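Local coordinates for protein putative alpha-L-fucosidase (Bacteroides thetaiotaomicron VPI-5482, PDB 3GZA) that probably hydrolyses alpha-L-fucosidic bonds as a member of glycosyl hydrolase family 29, joining a TIM-barrel catalytic domain to a beta-sandwich domain, at residues 109-114 / 167-172; 193-198 / 206-211; 301-306 / 342-347; 397-402 / 414-419. All blocks are in the same frame, centred on the assembly; numbering follows the deposited sequence.

Contact 1 of 4, residues 109-114 / 167-172; sequences DIVRDF and TELCTR
Arg112 reaches across to the backbone carbonyl of Arg172, and this charged grip is the polar half of the contact. Both terminal nitrogens point at the one oxygen: Arg112 NH1 lies 3.0 Å and Arg112 NH2 2.9 Å from Arg172 O, which sits only 8° out of the guanidinium plane. NH1 arrives in the carbonyl plane, whereas NH2 comes from above it. The N-H...O angles of 144° and 146° are almost equally bent, as expected when two N-H groups fork onto one atom. The bend in the arginine chain at its third torsion turns its end toward the carbonyl.

The apolar half is a single methyl meeting, Val111 CG1 against Leu169 CD2 at 4.1 Å, with the two side chains crossing at about a right angle. Ile127 of strand 124-129 touches both, so helices 110-121 and 148-171 pack side by side on the barrel sheet.

Within segment 109-114, Asp109 is the N-cap: its OD1 accepts from Arg112 N at 2.9 Å. The Arg172 side chain leads away to a salt bridge with Asp92.

Without the guanidinium, as with an alanine here, Arg172 O would probably lose both of these donors, cutting the polar tie between the Arg172 backbone and helix 110-121. Across this contact the arginine works as a two-pronged donor to a neutral backbone oxygen, holding that carbonyl beside helix 110-121.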
loop_
_atom_site.group_PDB
_atom_site.type_symbol
_atom_site.label_atom_id
_atom_site.label_comp_id
_atom_site.label_asym_id
_atom_site.label_seq_id
_atom_site.Cartn_x
_atom_site.Cartn_y
_atom_site.Cartn_z
ATOM N N ASP A 109 10.536 10.917 8.794
ATOM C CA ASP A 109 10.191 9.898 9.778
ATOM C C ASP A 109 9.761 10.657 11.021
ATOM O O ASP A 109 10.582 11.145 11.798
ATOM C CB ASP A 109 11.353 8.984 10.045
ATOM C CG ASP A 109 10.952 7.790 10.892
ATOM O OD1 ASP A 109 10.066 7.926 11.770
ATOM O OD2 ASP A 109 11.570 6.726 10.681
ATOM N N ILE A 110 8.452 10.829 11.148
ATOM C CA ILE A 110 7.925 11.630 12.219
ATOM C C ILE A 110 8.023 10.881 13.547
ATOM O O ILE A 110 8.183 11.517 14.580
ATOM C CB ILE A 110 6.490 12.061 11.919
ATOM C CG1 ILE A 110 6.501 12.964 10.686
ATOM C CG2 ILE A 110 5.835 12.816 13.129
ATOM C CD1 ILE A 110 5.113 13.337 10.170
ATOM N N VAL A 111 7.963 9.546 13.519
ATOM C CA VAL A 111 8.180 8.768 14.744
ATOM C C VAL A 111 9.591 9.057 15.270
ATOM O O VAL A 111 9.796 9.257 16.477
ATOM C CB VAL A 111 7.943 7.270 14.502
ATOM C CG1 VAL A 111 8.334 6.473 15.764
ATOM C CG2 VAL A 111 6.474 7.002 14.114
ATOM N N ARG A 112 10.568 9.116 14.377
ATOM C CA ARG A 112 11.938 9.422 14.794
ATOM C C ARG A 112 12.066 10.836 15.358
ATOM O O ARG A 112 12.653 11.071 16.408
ATOM C CB ARG A 112 12.913 9.205 13.678
ATOM C CG ARG A 112 14.326 9.332 14.233
ATOM C CD ARG A 112 15.409 8.725 13.423
ATOM N NE ARG A 112 15.135 7.378 12.992
ATOM C CZ ARG A 112 15.209 6.285 13.778
ATOM N NH1 ARG A 112 15.556 6.370 15.048
ATOM N NH2 ARG A 112 14.960 5.092 13.251
ATOM N N ASP A 113 11.532 11.800 14.616
ATOM C CA ASP A 113 11.553 13.183 15.086
ATOM C C ASP A 113 10.960 13.206 16.505
ATOM O O ASP A 113 11.514 13.809 17.433
ATOM C CB ASP A 113 10.675 14.055 14.209
ATOM C CG ASP A 113 11.292 14.459 12.886
ATOM O OD1 ASP A 113 12.278 13.881 12.414
ATOM O OD2 ASP A 113 10.706 15.396 12.312
ATOM N N PHE A 114 9.833 12.537 16.665
ATOM C CA PHE A 114 9.066 12.529 17.913
ATOM C C PHE A 114 9.763 11.915 19.084
ATOM O O PHE A 114 9.853 12.541 20.160
ATOM C CB PHE A 114 7.752 11.791 17.663
ATOM C CG PHE A 114 6.834 11.776 18.836
ATOM C CD1 PHE A 114 6.021 12.833 19.082
ATOM C CD2 PHE A 114 6.763 10.686 19.681
ATOM C CE1 PHE A 114 5.185 12.849 20.177
ATOM C CE2 PHE A 114 5.870 10.686 20.773
ATOM C CZ PHE A 114 5.103 11.760 21.009
ATOM N N THR A 167 7.607 -4.833 15.078
ATOM C CA THR A 167 9.041 -5.121 15.250
ATOM C C THR A 167 9.864 -3.886 14.868
ATOM O O THR A 167 10.824 -3.521 15.582
ATOM C CB THR A 167 9.471 -6.346 14.422
ATOM O OG1 THR A 167 8.719 -7.487 14.847
ATOM C CG2 THR A 167 10.976 -6.682 14.634
ATOM N N GLU A 168 9.526 -3.253 13.760
ATOM C CA GLU A 168 10.274 -2.036 13.355
ATOM C C GLU A 168 10.206 -1.001 14.458
ATOM O O GLU A 168 11.225 -0.367 14.819
ATOM C CB GLU A 168 9.710 -1.444 12.051
ATOM C CG GLU A 168 9.973 -2.275 10.828
ATOM C CD GLU A 168 9.433 -1.681 9.547
ATOM O OE1 GLU A 168 8.476 -0.895 9.604
ATOM O OE2 GLU A 168 9.974 -2.064 8.465
ATOM N N LEU A 169 8.993 -0.741 14.927
ATOM C CA LEU A 169 8.763 0.294 15.941
ATOM C C LEU A 169 9.419 0.001 17.265
ATOM O O LEU A 169 9.838 0.930 17.976
ATOM C CB LEU A 169 7.279 0.594 16.055
ATOM C CG LEU A 169 6.662 1.225 14.793
ATOM C CD1 LEU A 169 5.123 1.084 14.713
ATOM C CD2 LEU A 169 7.113 2.719 14.551
ATOM N N CYS A 170 9.585 -1.287 17.571
ATOM C CA CYS A 170 10.221 -1.727 18.848
ATOM C C CYS A 170 11.718 -1.904 18.770
ATOM O O CYS A 170 12.347 -2.178 19.794
ATOM C CB CYS A 170 9.600 -3.035 19.346
ATOM S SG CYS A 170 7.896 -2.881 19.960
ATOM N N THR A 171 12.301 -1.803 17.571
ATOM C CA THR A 171 13.746 -2.017 17.418
ATOM C C THR A 171 14.529 -0.826 16.897
ATOM O O THR A 171 15.745 -0.802 17.079
ATOM C CB THR A 171 14.061 -3.230 16.510
ATOM O OG1 THR A 171 13.453 -3.012 15.205
ATOM C CG2 THR A 171 13.492 -4.527 17.169
ATOM N N ARG A 172 13.869 0.137 16.286
ATOM C CA ARG A 172 14.621 1.209 15.624
ATOM C C ARG A 172 14.469 2.584 16.266
ATOM O O ARG A 172 15.030 3.538 15.737
ATOM C CB ARG A 172 14.128 1.316 14.178
ATOM C CG ARG A 172 14.297 0.087 13.360
ATOM C CD ARG A 172 13.658 0.255 11.989
ATOM N NE ARG A 172 13.802 -0.954 11.179
ATOM C CZ ARG A 172 13.405 -0.999 9.905
ATOM N NH1 ARG A 172 12.838 0.053 9.344
ATOM N NH2 ARG A 172 13.566 -2.112 9.227
#

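Contact 2 of 4, residues 193-198 / 206-211; sequences PDVEPI and CLFYHN
Phe208 sends its ring from strand 207-209 against segment 193-198, which leads into helix 196-202, inside the beta-alpha-beta unit formed with strand 178-181 in the TIM barrel. Glu196 covers one face: its CG stands 4.2 Å from the centroid of the Phe208 ring and only 8° off the ring normal, a CH-pi contact almost directly over the centre. The backbone comes closer still, Glu196 CA lying 3.6 Å from Phe208 CE1. At the ring's edge, near its plane, Val195 CG2 meets Phe208 CE1 at 4.0 Å, the two side chains crossing at about a right angle. With CG anti to the backbone N (chi1 180°), the phenylalanine projects from the strand toward Val195 and Glu196. A serine replacing Phe208 would probably open a gap beneath Glu196 and leave its CG and the Val195 methyl without the ring they pack on.

One shell out, Phe181 of strand 178-181 touches both Val195 and Phe208, and Val166 of helix 148-171 backs Val195. The Glu196 carboxylate continues past the ring to a salt bridge with Arg214, a residue the Phe208 side chain also touches; this pairing is consistent with the extended glutamate lying over the ring. Asn211 OD1 accepts from the backbone nitrogens of Asp213 and Arg214, which orients the amide and directs its nitrogen back toward segment 193-198. There Asn211 ND2 donates to two waters, each at 3.0 Å; one passes a hydrogen to Pro193 O at 2.8 Å, the other to Glu196 OE1 at 2.9 Å.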
loop_
_atom_site.group_PDB
_atom_site.type_symbol
_atom_site.label_atom_id
_atom_site.label_comp_id
_atom_site.label_asym_id
_atom_site.label_seq_id
_atom_site.Cartn_x
_atom_site.Cartn_y
_atom_site.Cartn_z
ATOM N N PRO A 193 -2.588 -10.159 15.854
ATOM C CA PRO A 193 -1.185 -10.464 15.610
ATOM C C PRO A 193 -0.520 -10.899 16.877
ATOM O O PRO A 193 -0.940 -10.464 17.968
ATOM C CB PRO A 193 -0.636 -9.126 15.125
ATOM C CG PRO A 193 -1.421 -8.138 15.793
ATOM C CD PRO A 193 -2.821 -8.717 15.825
ATOM N N ASP A 194 0.538 -11.707 16.770
ATOM C CA ASP A 194 1.181 -12.248 17.938
ATOM C C ASP A 194 2.303 -11.279 18.346
ATOM O O ASP A 194 3.503 -11.507 18.118
ATOM C CB ASP A 194 1.699 -13.631 17.655
ATOM C CG ASP A 194 2.025 -14.419 18.928
ATOM O OD1 ASP A 194 1.824 -13.884 20.061
ATOM O OD2 ASP A 194 2.531 -15.548 18.793
ATOM N N VAL A 195 1.861 -10.201 19.005
ATOM C CA VAL A 195 2.733 -9.073 19.327
ATOM C C VAL A 195 3.360 -9.055 20.715
ATOM O O VAL A 195 4.388 -8.413 20.916
ATOM C CB VAL A 195 2.014 -7.710 19.062
ATOM C CG1 VAL A 195 1.824 -7.505 17.527
ATOM C CG2 VAL A 195 0.645 -7.622 19.791
ATOM N N GLU A 196 2.774 -9.752 21.677
ATOM C CA GLU A 196 3.296 -9.687 23.024
ATOM C C GLU A 196 4.728 -10.230 23.064
ATOM O O GLU A 196 5.586 -9.618 23.714
ATOM C CB GLU A 196 2.385 -10.396 24.048
ATOM C CG GLU A 196 2.841 -10.111 25.439
ATOM C CD GLU A 196 2.321 -11.080 26.479
ATOM O OE1 GLU A 196 1.375 -11.878 26.209
ATOM O OE2 GLU A 196 2.887 -11.043 27.606
ATOM N N PRO A 197 5.022 -11.333 22.355
ATOM C CA PRO A 197 6.415 -11.797 22.405
ATOM C C PRO A 197 7.410 -10.840 21.807
ATOM O O PRO A 197 8.578 -10.839 22.218
ATOM C CB PRO A 197 6.392 -13.075 21.572
ATOM C CG PRO A 197 4.993 -13.528 21.614
ATOM C CD PRO A 197 4.174 -12.306 21.613
ATOM N N ILE A 198 6.969 -10.079 20.820
ATOM C CA ILE A 198 7.842 -9.075 20.164
ATOM C C ILE A 198 8.159 -7.952 21.154
ATOM O O ILE A 198 9.320 -7.578 21.340
ATOM C CB ILE A 198 7.199 -8.510 18.902
ATOM C CG1 ILE A 198 6.988 -9.593 17.866
ATOM C CG2 ILE A 198 8.072 -7.390 18.275
ATOM C CD1 ILE A 198 6.085 -9.100 16.741
ATOM N N CYS A 206 8.785 -1.897 28.528
ATOM C CA CYS A 206 7.719 -1.133 27.915
ATOM C C CYS A 206 6.345 -1.606 28.342
ATOM O O CYS A 206 6.085 -2.793 28.397
ATOM C CB CYS A 206 7.868 -1.200 26.380
ATOM S SG CYS A 206 6.639 -0.324 25.399
ATOM N N LEU A 207 5.446 -0.679 28.657
ATOM C CA LEU A 207 4.079 -1.049 29.018
ATOM C C LEU A 207 3.396 -1.578 27.789
ATOM O O LEU A 207 3.397 -0.929 26.743
ATOM C CB LEU A 207 3.305 0.139 29.582
ATOM C CG LEU A 207 3.851 0.755 30.877
ATOM C CD1 LEU A 207 3.438 2.283 31.031
ATOM C CD2 LEU A 207 3.501 -0.108 32.117
ATOM N N PHE A 208 2.796 -2.740 27.926
ATOM C CA PHE A 208 2.096 -3.426 26.824
ATOM C C PHE A 208 0.588 -3.168 27.014
ATOM O O PHE A 208 -0.017 -3.619 28.009
ATOM C CB PHE A 208 2.387 -4.913 26.848
ATOM C CG PHE A 208 1.704 -5.680 25.755
ATOM C CD1 PHE A 208 2.269 -5.787 24.483
ATOM C CD2 PHE A 208 0.464 -6.286 25.987
ATOM C CE1 PHE A 208 1.625 -6.479 23.487
ATOM C CE2 PHE A 208 -0.173 -6.970 24.990
ATOM C CZ PHE A 208 0.394 -7.084 23.751
ATOM N N TYR A 209 -0.020 -2.413 26.086
ATOM C CA TYR A 209 -1.417 -2.049 26.196
ATOM C C TYR A 209 -2.045 -2.194 24.822
ATOM O O TYR A 209 -1.972 -1.247 24.011
ATOM C CB TYR A 209 -1.521 -0.640 26.784
ATOM C CG TYR A 209 -2.919 -0.178 26.924
ATOM C CD1 TYR A 209 -3.742 -0.682 27.909
ATOM C CD2 TYR A 209 -3.436 0.781 26.075
ATOM C CE1 TYR A 209 -5.050 -0.279 28.013
ATOM C CE2 TYR A 209 -4.792 1.160 26.162
ATOM C CZ TYR A 209 -5.572 0.611 27.123
ATOM O OH TYR A 209 -6.905 0.897 27.281
ATOM N N HIS A 210 -2.728 -3.293 24.499
ATOM C CA HIS A 210 -3.102 -4.428 25.319
ATOM C C HIS A 210 -3.667 -5.461 24.360
ATOM O O HIS A 210 -3.878 -5.171 23.193
ATOM C CB HIS A 210 -4.209 -4.045 26.328
ATOM C CG HIS A 210 -5.393 -3.404 25.703
ATOM N ND1 HIS A 210 -6.595 -4.048 25.535
ATOM C CD2 HIS A 210 -5.566 -2.142 25.219
ATOM C CE1 HIS A 210 -7.455 -3.218 24.966
ATOM N NE2 HIS A 210 -6.870 -2.045 24.795
ATOM N N ASN A 211 -3.879 -6.676 24.841
ATOM C CA ASN A 211 -4.576 -7.685 24.048
ATOM C C ASN A 211 -5.375 -8.609 24.970
ATOM O O ASN A 211 -5.508 -8.338 26.167
ATOM C CB ASN A 211 -3.654 -8.411 23.079
ATOM C CG ASN A 211 -2.753 -9.419 23.747
ATOM O OD1 ASN A 211 -2.748 -9.562 24.976
ATOM N ND2 ASN A 211 -1.944 -10.102 22.933
HETATM O O HOH W 1 -2.657 -9.942 20.065
HETATM O O HOH W 2 -0.352 -12.403 23.993
#

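Contact 3 of 4, residues 301-306 / 342-347; sequences DKYEKS and RRFSSP
Phe344 brings its CE2 atom to the edge of the Tyr303 ring, with Phe344 CE2 3.9 Å from Tyr303 CE2. The phenylalanine atom lies near the plane of the tyrosine ring, while the tyrosine atom approaches the other ring obliquely, and the two side chains slide past each other in opposite directions. The neighbouring Glu304 touches the same phenylalanine: Glu304 OE2 is 3.7 Å from Phe344 CZ, in the ring plane and at its edge, where the slightly positive ring hydrogens would be expected to suit a carboxylate.

That oxygen also forms a salt bridge with Arg343, Glu304 OE2 to Arg343 NH1 at 2.8 Å. The hydrogen bond within it is weak, its N-H...O angle only 122°; the carboxylate and guanidinium planes stand 72° apart. With CG anti to the carbonyl carbon (chi1 -60°) and the chain extended from there to NE, the arginine carries NH1 out to the glutamate. Second partners hold both ends: Tyr370 OH bonds to Glu304 OE2, and Glu339 pairs with Arg343 NE. Arg343 CB lies over one face of Phe344, 3.6 Å above the ring plane.

Ile410 of strand 409-418 touches both rings, and Tyr370 meets Phe344 edge-to-face. Helix 296-304 and the end of helix 327-344 thus converge on one sheet of the beta-sandwich, an interdomain junction between a TIM barrel and a domain of the F5/8 type C family.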
loop_
_atom_site.group_PDB
_atom_site.type_symbol
_atom_site.label_atom_id
_atom_site.label_comp_id
_atom_site.label_asym_id
_atom_site.label_seq_id
_atom_site.Cartn_x
_atom_site.Cartn_y
_atom_site.Cartn_z
ATOM N N ASP A 301 -10.652 20.225 37.380
ATOM C CA ASP A 301 -11.658 19.288 37.912
ATOM C C ASP A 301 -11.236 17.871 37.448
ATOM O O ASP A 301 -11.200 16.919 38.252
ATOM C CB ASP A 301 -13.035 19.684 37.330
ATOM C CG ASP A 301 -14.201 18.765 37.761
ATOM O OD1 ASP A 301 -14.356 18.470 38.962
ATOM O OD2 ASP A 301 -15.036 18.381 36.865
ATOM N N LYS A 302 -10.867 17.729 36.174
ATOM C CA LYS A 302 -10.470 16.412 35.667
ATOM C C LYS A 302 -9.205 15.912 36.328
ATOM O O LYS A 302 -9.112 14.722 36.693
ATOM C CB LYS A 302 -10.364 16.409 34.151
ATOM C CG LYS A 302 -11.718 16.661 33.468
ATOM C CD LYS A 302 -11.583 16.690 31.970
ATOM C CE LYS A 302 -12.947 17.029 31.330
ATOM N NZ LYS A 302 -14.070 16.247 31.923
ATOM N N TYR A 303 -8.214 16.774 36.468
ATOM C CA TYR A 303 -6.963 16.403 37.165
ATOM C C TYR A 303 -7.257 15.830 38.549
ATOM O O TYR A 303 -6.730 14.760 38.928
ATOM C CB TYR A 303 -6.081 17.673 37.283
ATOM C CG TYR A 303 -4.760 17.432 38.018
ATOM C CD1 TYR A 303 -3.675 16.895 37.356
ATOM C CD2 TYR A 303 -4.616 17.764 39.345
ATOM C CE1 TYR A 303 -2.482 16.650 38.005
ATOM C CE2 TYR A 303 -3.437 17.551 39.993
ATOM C CZ TYR A 303 -2.390 16.999 39.329
ATOM O OH TYR A 303 -1.181 16.764 39.995
ATOM N N GLU A 304 -8.100 16.515 39.315
ATOM C CA GLU A 304 -8.393 16.063 40.688
ATOM C C GLU A 304 -9.167 14.742 40.706
ATOM O O GLU A 304 -9.097 13.985 41.672
ATOM C CB GLU A 304 -9.146 17.162 41.471
ATOM C CG GLU A 304 -8.264 18.381 41.709
ATOM C CD GLU A 304 -8.897 19.439 42.550
ATOM O OE1 GLU A 304 -9.984 19.224 43.128
ATOM O OE2 GLU A 304 -8.288 20.514 42.668
ATOM N N LYS A 305 -9.899 14.470 39.631
ATOM C CA LYS A 305 -10.700 13.251 39.523
ATOM C C LYS A 305 -10.033 12.170 38.689
ATOM O O LYS A 305 -10.665 11.229 38.270
ATOM C CB LYS A 305 -12.130 13.580 39.038
ATOM C CG LYS A 305 -12.934 14.395 40.046
ATOM C CD LYS A 305 -14.251 14.955 39.500
ATOM C CE LYS A 305 -15.047 15.757 40.604
ATOM N NZ LYS A 305 -16.016 16.752 40.013
ATOM N N SER A 306 -8.734 12.296 38.434
ATOM C CA SER A 306 -7.959 11.291 37.720
ATOM C C SER A 306 -6.717 11.084 38.533
ATOM O O SER A 306 -6.696 10.151 39.320
ATOM C CB SER A 306 -7.631 11.647 36.266
ATOM O OG SER A 306 -7.084 12.948 36.158
ATOM N N ARG A 342 0.689 25.816 41.165
ATOM C CA ARG A 342 0.186 26.798 42.114
ATOM C C ARG A 342 -0.562 26.150 43.291
ATOM O O ARG A 342 -0.388 26.546 44.465
ATOM C CB ARG A 342 -0.746 27.785 41.430
ATOM C CG ARG A 342 -0.993 29.009 42.283
ATOM C CD ARG A 342 -2.047 29.914 41.675
ATOM N NE ARG A 342 -3.373 29.306 41.735
ATOM C CZ ARG A 342 -4.169 29.294 42.798
ATOM N NH1 ARG A 342 -3.837 29.912 43.928
ATOM N NH2 ARG A 342 -5.344 28.675 42.720
ATOM N N ARG A 343 -1.394 25.159 42.992
ATOM C CA ARG A 343 -2.184 24.532 44.037
ATOM C C ARG A 343 -1.395 23.569 44.907
ATOM O O ARG A 343 -1.512 23.624 46.144
ATOM C CB ARG A 343 -3.360 23.748 43.454
ATOM C CG ARG A 343 -4.311 24.595 42.669
ATOM C CD ARG A 343 -5.526 23.811 42.282
ATOM N NE ARG A 343 -6.417 24.609 41.452
ATOM C CZ ARG A 343 -7.613 24.206 41.047
ATOM N NH1 ARG A 343 -8.081 23.029 41.390
ATOM N NH2 ARG A 343 -8.351 24.999 40.287
ATOM N N PHE A 344 -0.556 22.746 44.282
ATOM C CA PHE A 344 -0.008 21.619 44.977
ATOM C C PHE A 344 1.497 21.507 45.106
ATOM O O PHE A 344 1.945 20.555 45.710
ATOM C CB PHE A 344 -0.564 20.325 44.345
ATOM C CG PHE A 344 -2.073 20.284 44.239
ATOM C CD1 PHE A 344 -2.854 20.404 45.370
ATOM C CD2 PHE A 344 -2.700 20.110 43.014
ATOM C CE1 PHE A 344 -4.252 20.363 45.281
ATOM C CE2 PHE A 344 -4.066 20.080 42.915
ATOM C CZ PHE A 344 -4.839 20.202 44.064
ATOM N N SER A 345 2.290 22.461 44.633
ATOM C CA SER A 345 3.734 22.258 44.707
ATOM C C SER A 345 4.331 22.549 46.067
ATOM O O SER A 345 5.331 21.923 46.451
ATOM C CB SER A 345 4.476 23.057 43.642
ATOM O OG SER A 345 4.424 24.431 43.929
ATOM N N SER A 346 3.692 23.435 46.822
ATOM C CA SER A 346 4.214 23.844 48.112
ATOM C C SER A 346 3.171 23.713 49.215
ATOM O O SER A 346 2.366 24.589 49.414
ATOM C CB SER A 346 4.743 25.269 47.998
ATOM O OG SER A 346 5.756 25.321 46.991
ATOM N N PRO A 347 3.196 22.591 49.951
ATOM C CA PRO A 347 2.214 22.416 51.028
ATOM C C PRO A 347 2.456 23.235 52.272
ATOM O O PRO A 347 3.550 23.757 52.479
ATOM C CB PRO A 347 2.390 20.957 51.424
ATOM C CG PRO A 347 3.766 20.646 51.102
ATOM C CD PRO A 347 4.066 21.406 49.839
#

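Contact 4 of 4, residues 397-402 / 414-419; sequences QTVCKG and EPVEAT
Val399 and Glu414 carry the closest approach of the two backbones, their CA atoms 7.8 Å apart, and no hydrogen bond crosses between the segments. That spacing and the absence of bonds show two strands that are not paired with each other: 397-402 belongs to strand 395-402 and 414-419 to strand 409-418, each an outer strand of its own sheet. The first carries a classic beta bulge, Val399 and Cys400 both facing Ile388 of strand 383-392. The second turns a corner at 414 and again at 419.

Contact is made by side chains alone, with Val416 meeting two residues of the other segment. Its CG1 stands 3.8 Å from Gln397 OE1, a methyl beside an amide oxygen, and its CG2 lies 4.4 Å from Val399 CG1, a looser apolar touch. Gln397 and Val416 slide past one another in opposite directions. With its CG set between the backbone N and the carbonyl carbon (chi1 64°) and the chain extended beyond, the glutamine carries its OE1 across to the valine. The 94 Å² buried in all agrees with so sparse a meeting at the protein surface.

Each segment is held by its own sheet. Gln397 and Val399 bond through their backbones to Ala390 and Ile388 of strand 383-392, while Val416 bonds to Val368 of strand 366-375. Phe413, on strand 409-418, also touches Val399, so the contact bridges the margins of the two four-stranded antiparallel sheets.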
loop_
_atom_site.group_PDB
_atom_site.type_symbol
_atom_site.label_atom_id
_atom_site.label_comp_id
_atom_site.label_asym_id
_atom_site.label_seq_id
_atom_site.Cartn_x
_atom_site.Cartn_y
_atom_site.Cartn_z
ATOM N N GLN A 397 -12.293 17.403 64.356
ATOM C CA GLN A 397 -13.511 17.173 63.596
ATOM C C GLN A 397 -13.106 16.521 62.299
ATOM O O GLN A 397 -12.058 16.830 61.755
ATOM C CB GLN A 397 -14.270 18.460 63.319
ATOM C CG GLN A 397 -13.571 19.456 62.451
ATOM C CD GLN A 397 -14.346 20.751 62.340
ATOM O OE1 GLN A 397 -14.751 21.152 61.242
ATOM N NE2 GLN A 397 -14.587 21.394 63.475
ATOM N N THR A 398 -13.952 15.639 61.797
ATOM C CA THR A 398 -13.681 14.943 60.559
ATOM C C THR A 398 -14.008 15.841 59.378
ATOM O O THR A 398 -15.086 16.441 59.341
ATOM C CB THR A 398 -14.494 13.653 60.477
ATOM O OG1 THR A 398 -14.214 12.862 61.643
ATOM C CG2 THR A 398 -14.170 12.867 59.214
ATOM N N VAL A 399 -13.061 15.943 58.448
ATOM C CA VAL A 399 -13.214 16.747 57.241
ATOM C C VAL A 399 -13.482 15.874 55.999
ATOM O O VAL A 399 -14.114 16.328 55.048
ATOM C CB VAL A 399 -12.018 17.715 57.042
ATOM C CG1 VAL A 399 -12.022 18.785 58.168
ATOM C CG2 VAL A 399 -10.713 16.983 57.023
ATOM N N CYS A 400 -12.995 14.633 56.002
ATOM C CA CYS A 400 -13.309 13.699 54.905
ATOM C C CYS A 400 -13.029 12.262 55.280
ATOM O O CYS A 400 -12.376 11.967 56.285
ATOM C CB CYS A 400 -12.594 14.055 53.611
ATOM S SG CYS A 400 -10.832 14.072 53.723
ATOM N N LYS A 401 -13.586 11.371 54.470
ATOM C CA LYS A 401 -13.419 9.941 54.651
ATOM C C LYS A 401 -13.306 9.327 53.278
ATOM O O LYS A 401 -13.931 9.791 52.339
ATOM C CB LYS A 401 -14.627 9.356 55.384
ATOM C CG LYS A 401 -14.758 9.772 56.842
ATOM N N GLY A 402 -12.535 8.258 53.174
ATOM C CA GLY A 402 -12.392 7.548 51.903
ATOM C C GLY A 402 -11.966 6.123 52.060
ATOM O O GLY A 402 -11.986 5.579 53.159
ATOM N N GLU A 414 -14.528 21.704 52.603
ATOM C CA GLU A 414 -14.873 23.056 53.020
ATOM C C GLU A 414 -13.755 23.535 53.949
ATOM O O GLU A 414 -13.363 22.806 54.850
ATOM C CB GLU A 414 -16.239 23.044 53.705
ATOM C CG GLU A 414 -16.760 24.390 54.147
ATOM C CD GLU A 414 -17.149 25.342 52.991
ATOM O OE1 GLU A 414 -17.149 24.928 51.798
ATOM O OE2 GLU A 414 -17.492 26.516 53.321
ATOM N N PRO A 415 -13.236 24.758 53.735
ATOM C CA PRO A 415 -12.089 25.213 54.518
ATOM C C PRO A 415 -12.337 25.309 56.002
ATOM O O PRO A 415 -13.428 25.678 56.412
ATOM C CB PRO A 415 -11.824 26.624 53.980
ATOM C CG PRO A 415 -12.452 26.660 52.675
ATOM C CD PRO A 415 -13.666 25.792 52.783
ATOM N N VAL A 416 -11.318 25.008 56.791
ATOM C CA VAL A 416 -11.398 25.099 58.233
ATOM C C VAL A 416 -10.134 25.779 58.740
ATOM O O VAL A 416 -9.099 25.720 58.089
ATOM C CB VAL A 416 -11.533 23.705 58.922
ATOM C CG1 VAL A 416 -12.861 23.061 58.576
ATOM C CG2 VAL A 416 -10.358 22.794 58.554
ATOM N N GLU A 417 -10.250 26.462 59.877
ATOM C CA GLU A 417 -9.122 27.096 60.532
ATOM C C GLU A 417 -8.629 26.046 61.496
ATOM O O GLU A 417 -9.298 25.757 62.504
ATOM C CB GLU A 417 -9.554 28.366 61.271
ATOM C CG GLU A 417 -10.023 29.454 60.346
ATOM C CD GLU A 417 -8.923 29.933 59.419
ATOM O OE1 GLU A 417 -7.811 30.254 59.905
ATOM O OE2 GLU A 417 -9.176 29.989 58.201
ATOM N N ALA A 418 -7.450 25.511 61.209
ATOM C CA ALA A 418 -6.937 24.368 61.933
ATOM C C ALA A 418 -5.522 24.544 62.442
ATOM O O ALA A 418 -4.751 25.299 61.886
ATOM C CB ALA A 418 -6.993 23.116 60.973
ATOM N N THR A 419 -5.182 23.813 63.489
ATOM C CA THR A 419 -3.809 23.798 63.983
ATOM C C THR A 419 -3.107 22.483 63.606
ATOM O O THR A 419 -1.894 22.365 63.720
ATOM C CB THR A 419 -3.754 24.015 65.480
ATOM O OG1 THR A 419 -4.564 23.043 66.150
ATOM C CG2 THR A 419 -4.266 25.426 65.833
#

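Contacts 1 and 2 lie in the TIM barrel, their centres 16 Å apart, and they touch directly: Thr167 OG1 is 3.5 Å from Ile198 CG2, where helix 148-171 packs on helix 196-202. Contact 3 lies across the chain's centre, 33 Å from contact 2 centre to centre, where barrel helices meet the sandwich. Contact 4, on that sandwich, is 18 Å from contact 3 and 50 Å from contact 1, again between centres; strand 409-418, part of contact 4, also packs against side chains of contact 3. At contact 2, Tyr209 and His210 hydrogen-bond a HEPES molecule, probably from the crystallisation liquor, about 10 Å from the Asn211 side chain.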